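Local coordinates for ferripyochelin binding protein (Salmonella enterica subsp. enterica serovar Typhimurium, PDB 3R3R) that binds zinc and, as a gamma-class carbonic anhydrase relative named for ferripyochelin binding, is of unproven catalytic function, at residues A[61-66]-A[90-95]; A[109-114]-A[127-132]. All coordinates share one frame; numbering follows the deposited sequence.

Following the chain from the N terminus, contact 1 closes first: residues 67-89, which carry the zinc ligand His70, leave segment 61-66 and return as 90-95 one coil further along the left-handed beta-helix. Contact 2 then closes a shorter loop, 115-126, between 109-114 and 127-132. The two closures follow each other in series, neither nested nor crossed. They meet where 90-95 lies against 109-114, with probable hydrogen bonds from Val109 N to Thr91 O (2.8 Å) and from Gly112 N to His94 O (2.9 Å). Four successive coils are thus stacked, tying the sheet packed against helix 158-182 to the corner that leads into the His99-containing sheet.

Contact 1. Residues A[61-66]-A[90-95]; sequences TNIQDG and VTVGHK
Thr61 and Val90 open a short parallel ladder between neighbouring coils of the left-handed beta-helix. Thr61 OG1 takes the N-H of Val90 at 3.0 Å and donates to Gly87 O, so threonine suits this place: its buried hydroxyl serves both an amide at the start of the ladder and a carbonyl. Strands 62-63 and 91-92 then pair properly. Asn62 N bonds to Val90 O, Val92 N to Asn62 O (2.9 Å), and Gln64 N to Val92 O, so amides and carbonyls are spent alternately along the two chains. Ile63 and Val92 point the same way into the coil interior, two branched apolar side chains in contact (Ile63 CD1 to Val92 CG2, 3.6 Å), with Val46 touching Ile63. The opposite face, with Asn62 and Thr91, looks to helix 158-182, and Thr91 OG1 is hydrogen-bonded to Ser167 OG there.

Beyond the strands both chains turn a corner, and polar side chains take over. Gln64 points toward 90-95 and runs out extended (chi2 175°), which carries its amide across Val92 O. Its NE2 packs against the methyl CG2 of Thr91, while OE1 sits over the centre of the His94 ring, 3.1 Å above its plane; the angles to the ring nitrogens are too poor for hydrogen bonds. Tyr171 of helix 158-182 touches both Gln64 and His94. On the backbone, Lys95 N bonds to Asp65 O at 2.8 Å, and Gly66, with its positive phi, avoids a side chain that would press on Lys95 CG. Asp65 helps to orient the imidazole through a bent hydrogen bond: His94 ND1 donates to Asp65 OD2 at 2.8 Å, the oxygen lying in the ring plane although the ring nitrogen meets it from 38° above the plane of the carboxylate.

Contact 2. Residues A[109-114]-A[127-132]; sequences VGMGSI and IGAGSL
Ser113 and Ser131 hold the same first torsion (chi1 -65° and -66°), each placing OG beside its own backbone N and anti to the carbonyl carbon. That rotation turns Ser113 OG back to the carbonyl of its own turn and within reach of the Ser131 N-H: it donates to Gly110 O at 2.8 Å and accepts from Ser131 N at 3.1 Å, with 149° at the hydrogen. Gly110 O is therefore gripped twice, by Ser113 N and Ser113 OG, both from the same face of its carbonyl plane. Ser131 OG donates to Gly128 O at 2.8 Å and accepts from Gly147 N, while its turn's own backbone bond is only weak. A small hydroxyl suits this buried corner, because it closes its own turn and bonds to the next coil at once.

Both turns, Gly110 to Ser113 and Gly128 to Ser131, are type II, with glycine (Gly112, Gly130) at the third position, where positive phi is favoured. Gly110 must be small as well, since a side chain there would clash with the backbone of Ile127 to Ala129. Main-chain bonds stitch the turns together: Gly110 N to Ile127 O, Gly130 N to Met111 O and Ile114 N to Ser131 O. A water donates to Gly112 O at 2.7 Å and to Ser131 O at 3.0 Å. At the second position of each turn, Met111 CG rests 4.0 Å from Ala129 CB. Past the turns, Ile114 CD1 meets Leu132 CD1 at 4.2 Å, and the Ile114 side chain is about 6 Å from that of the zinc ligand His99.

Both segments fit the hexapeptide repeat of a left-handed beta-helix: a branched residue (Val109, Ile127), then glycine, then serine three places on. They link strands 107-109 and 125-127, in the sheet facing helix 158-182, to strands 114-115 and 132-133 of the next sheet; the preceding coil, with His94, flanks one side, and Gly147, just past strand 143-146, the other.

Contact 1. Residues A[61-66]-A[90-95]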
loop_
_atom_site.group_PDB
_atom_site.type_symbol
_atom_site.label_atom_id
_atom_site.label_comp_id
_atom_site.label_asym_id
_atom_site.label_seq_id
_atom_site.Cartn_x
_atom_site.Cartn_y
_atom_site.Cartn_z
ATOM N N THR A 61 0.473 8.496 1.353
ATOM C CA THR A 61 0.349 7.322 0.492
ATOM C C THR A 61 -1.115 6.992 0.245
ATOM O O THR A 61 -1.943 7.071 1.163
ATOM C CB THR A 61 1.111 6.147 1.127
ATOM O OG1 THR A 61 2.509 6.394 0.913
ATOM C CG2 THR A 61 0.690 4.773 0.564
ATOM N N ASN A 62 -1.432 6.674 -1.015
ATOM C CA ASN A 62 -2.771 6.272 -1.394
ATOM C C ASN A 62 -2.824 4.775 -1.660
ATOM O O ASN A 62 -1.930 4.201 -2.296
ATOM C CB ASN A 62 -3.303 7.091 -2.585
ATOM C CG ASN A 62 -2.394 7.046 -3.806
ATOM O OD1 ASN A 62 -1.440 7.855 -3.949
ATOM N ND2 ASN A 62 -2.683 6.124 -4.691
ATOM N N ILE A 63 -3.877 4.159 -1.139
ATOM C CA ILE A 63 -4.185 2.771 -1.408
ATOM C C ILE A 63 -5.507 2.756 -2.170
ATOM O O ILE A 63 -6.575 2.999 -1.597
ATOM C CB ILE A 63 -4.322 1.928 -0.104
ATOM C CG1 ILE A 63 -3.100 2.090 0.826
ATOM C CG2 ILE A 63 -4.554 0.461 -0.465
ATOM C CD1 ILE A 63 -1.784 1.678 0.215
ATOM N N GLN A 64 -5.427 2.484 -3.467
ATOM C CA GLN A 64 -6.569 2.686 -4.343
ATOM C C GLN A 64 -7.582 1.542 -4.338
ATOM O O GLN A 64 -7.341 0.435 -3.808
ATOM C CB GLN A 64 -6.102 3.017 -5.757
ATOM C CG GLN A 64 -5.390 4.343 -5.838
ATOM C CD GLN A 64 -4.823 4.579 -7.232
ATOM O OE1 GLN A 64 -5.279 3.961 -8.211
ATOM N NE2 GLN A 64 -3.865 5.478 -7.341
ATOM N N ASP A 65 -8.717 1.852 -4.951
ATOM C CA ASP A 65 -9.944 1.081 -4.840
ATOM C C ASP A 65 -9.721 -0.374 -5.185
ATOM O O ASP A 65 -9.073 -0.701 -6.193
ATOM C CB ASP A 65 -11.000 1.613 -5.830
ATOM C CG ASP A 65 -10.904 3.127 -6.095
ATOM O OD1 ASP A 65 -11.915 3.851 -5.881
ATOM O OD2 ASP A 65 -9.843 3.591 -6.574
ATOM N N GLY A 66 -10.302 -1.259 -4.381
ATOM C CA GLY A 66 -10.257 -2.684 -4.679
ATOM C C GLY A 66 -8.971 -3.398 -4.323
ATOM O O GLY A 66 -8.839 -4.578 -4.605
ATOM N N VAL A 90 3.641 7.067 -1.743
ATOM C CA VAL A 90 3.470 5.874 -2.570
ATOM C C VAL A 90 2.078 5.879 -3.186
ATOM O O VAL A 90 1.103 6.240 -2.520
ATOM C CB VAL A 90 3.701 4.578 -1.741
ATOM C CG1 VAL A 90 3.312 3.332 -2.523
ATOM C CG2 VAL A 90 5.162 4.495 -1.308
ATOM N N THR A 91 2.000 5.465 -4.450
ATOM C CA THR A 91 0.737 5.264 -5.137
ATOM C C THR A 91 0.521 3.780 -5.357
ATOM O O THR A 91 1.201 3.163 -6.179
ATOM C CB THR A 91 0.754 6.032 -6.481
ATOM O OG1 THR A 91 0.906 7.436 -6.217
ATOM C CG2 THR A 91 -0.538 5.822 -7.270
ATOM N N VAL A 92 -0.370 3.194 -4.563
ATOM C CA VAL A 92 -0.776 1.807 -4.767
ATOM C C VAL A 92 -2.029 1.813 -5.641
ATOM O O VAL A 92 -3.095 2.242 -5.209
ATOM C CB VAL A 92 -0.992 1.069 -3.422
ATOM C CG1 VAL A 92 -1.539 -0.345 -3.651
ATOM C CG2 VAL A 92 0.321 1.053 -2.620
ATOM N N GLY A 93 -1.873 1.348 -6.878
ATOM C CA GLY A 93 -2.926 1.436 -7.865
ATOM C C GLY A 93 -4.156 0.615 -7.550
ATOM O O GLY A 93 -4.171 -0.231 -6.646
ATOM N N HIS A 94 -5.189 0.819 -8.356
ATOM C CA HIS A 94 -6.444 0.114 -8.134
ATOM C C HIS A 94 -6.214 -1.389 -8.182
ATOM O O HIS A 94 -5.432 -1.882 -9.004
ATOM C CB HIS A 94 -7.457 0.446 -9.245
ATOM C CG HIS A 94 -7.605 1.910 -9.559
ATOM N ND1 HIS A 94 -8.364 2.764 -8.786
ATOM C CD2 HIS A 94 -7.149 2.655 -10.603
ATOM C CE1 HIS A 94 -8.335 3.978 -9.320
ATOM N NE2 HIS A 94 -7.609 3.934 -10.426
ATOM N N LYS A 95 -6.943 -2.131 -7.357
ATOM C CA LYS A 95 -6.976 -3.587 -7.471
ATOM C C LYS A 95 -5.597 -4.215 -7.334
ATOM O O LYS A 95 -5.334 -5.261 -7.926
ATOM C CB LYS A 95 -7.648 -4.040 -8.772
ATOM C CG LYS A 95 -9.159 -3.804 -8.756
ATOM C CD LYS A 95 -9.825 -4.227 -10.076
ATOM C CE LYS A 95 -9.864 -5.702 -10.274
ATOM N NZ LYS A 95 -10.716 -6.301 -9.212
#

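Contact 2. Residues A[109-114]-A[127-132]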
loop_
_atom_site.group_PDB
_atom_site.type_symbol
_atom_site.label_atom_id
_atom_site.label_comp_id
_atom_site.label_asym_id
_atom_site.label_seq_id
_atom_site.Cartn_x
_atom_site.Cartn_y
_atom_site.Cartn_z
ATOM N N VAL A 109 2.784 1.579 -7.905
ATOM C CA VAL A 109 2.478 0.179 -8.181
ATOM C C VAL A 109 1.277 0.145 -9.129
ATOM O O VAL A 109 0.155 0.491 -8.736
ATOM C CB VAL A 109 2.161 -0.623 -6.911
ATOM C CG1 VAL A 109 1.983 -2.116 -7.256
ATOM C CG2 VAL A 109 3.277 -0.461 -5.855
ATOM N N GLY A 110 1.519 -0.224 -10.382
ATOM C CA GLY A 110 0.465 -0.155 -11.382
ATOM C C GLY A 110 -0.739 -1.020 -11.046
ATOM O O GLY A 110 -0.610 -2.108 -10.472
ATOM N N MET A 111 -1.910 -0.538 -11.435
ATOM C CA MET A 111 -3.163 -1.192 -11.119
ATOM C C MET A 111 -3.143 -2.672 -11.516
ATOM O O MET A 111 -2.577 -3.050 -12.551
ATOM C CB MET A 111 -4.332 -0.450 -11.803
ATOM C CG MET A 111 -4.338 -0.517 -13.314
ATOM S SD MET A 111 -5.549 0.656 -14.007
ATOM C CE MET A 111 -4.516 2.104 -14.199
ATOM N N GLY A 112 -3.758 -3.507 -10.688
ATOM C CA GLY A 112 -3.876 -4.918 -10.987
ATOM C C GLY A 112 -2.608 -5.732 -10.753
ATOM O O GLY A 112 -2.562 -6.900 -11.110
ATOM N N SER A 113 -1.574 -5.132 -10.175
ATOM C CA SER A 113 -0.340 -5.856 -9.895
ATOM C C SER A 113 -0.404 -6.656 -8.600
ATOM O O SER A 113 -1.285 -6.446 -7.770
ATOM C CB SER A 113 0.844 -4.888 -9.816
ATOM O OG SER A 113 1.093 -4.269 -11.066
ATOM N N ILE A 114 0.553 -7.576 -8.458
ATOM C CA ILE A 114 0.699 -8.433 -7.288
ATOM C C ILE A 114 2.147 -8.315 -6.817
ATOM O O ILE A 114 3.067 -8.470 -7.627
ATOM C CB ILE A 114 0.407 -9.915 -7.640
ATOM C CG1 ILE A 114 -1.017 -10.069 -8.193
ATOM C CG2 ILE A 114 0.682 -10.810 -6.417
ATOM C CD1 ILE A 114 -1.290 -11.429 -8.823
ATOM N N ILE A 127 6.087 0.359 -11.362
ATOM C CA ILE A 127 5.720 -0.997 -11.779
ATOM C C ILE A 127 4.516 -0.877 -12.706
ATOM O O ILE A 127 3.546 -0.253 -12.356
ATOM C CB ILE A 127 5.377 -1.852 -10.548
ATOM C CG1 ILE A 127 6.616 -1.948 -9.629
ATOM C CG2 ILE A 127 4.844 -3.241 -10.953
ATOM C CD1 ILE A 127 6.329 -2.415 -8.264
ATOM N N GLY A 128 4.610 -1.472 -13.888
ATOM C CA GLY A 128 3.520 -1.405 -14.847
ATOM C C GLY A 128 2.274 -2.136 -14.361
ATOM O O GLY A 128 2.343 -3.055 -13.552
ATOM N N ALA A 129 1.123 -1.758 -14.902
ATOM C CA ALA A 129 -0.133 -2.436 -14.600
ATOM C C ALA A 129 -0.028 -3.935 -14.864
ATOM O O ALA A 129 0.633 -4.373 -15.808
ATOM C CB ALA A 129 -1.247 -1.839 -15.436
ATOM N N GLY A 130 -0.709 -4.725 -14.042
ATOM C CA GLY A 130 -0.809 -6.156 -14.277
ATOM C C GLY A 130 0.473 -6.939 -14.043
ATOM O O GLY A 130 0.602 -8.061 -14.534
ATOM N N SER A 131 1.410 -6.384 -13.282
ATOM C CA SER A 131 2.686 -7.061 -13.054
ATOM C C SER A 131 2.651 -8.002 -11.857
ATOM O O SER A 131 1.738 -7.941 -11.022
ATOM C CB SER A 131 3.761 -6.014 -12.803
ATOM O OG SER A 131 3.997 -5.220 -13.959
ATOM N N LEU A 132 3.656 -8.858 -11.771
ATOM C CA LEU A 132 3.813 -9.722 -10.613
ATOM C C LEU A 132 5.260 -9.628 -10.137
ATOM O O LEU A 132 6.172 -9.900 -10.899
ATOM C CB LEU A 132 3.417 -11.169 -10.948
ATOM C CG LEU A 132 3.403 -12.105 -9.736
ATOM C CD1 LEU A 132 2.368 -13.202 -9.898
ATOM C CD2 LEU A 132 4.759 -12.667 -9.561
HETATM O O HOH W 1 -0.933 -9.020 -11.711
#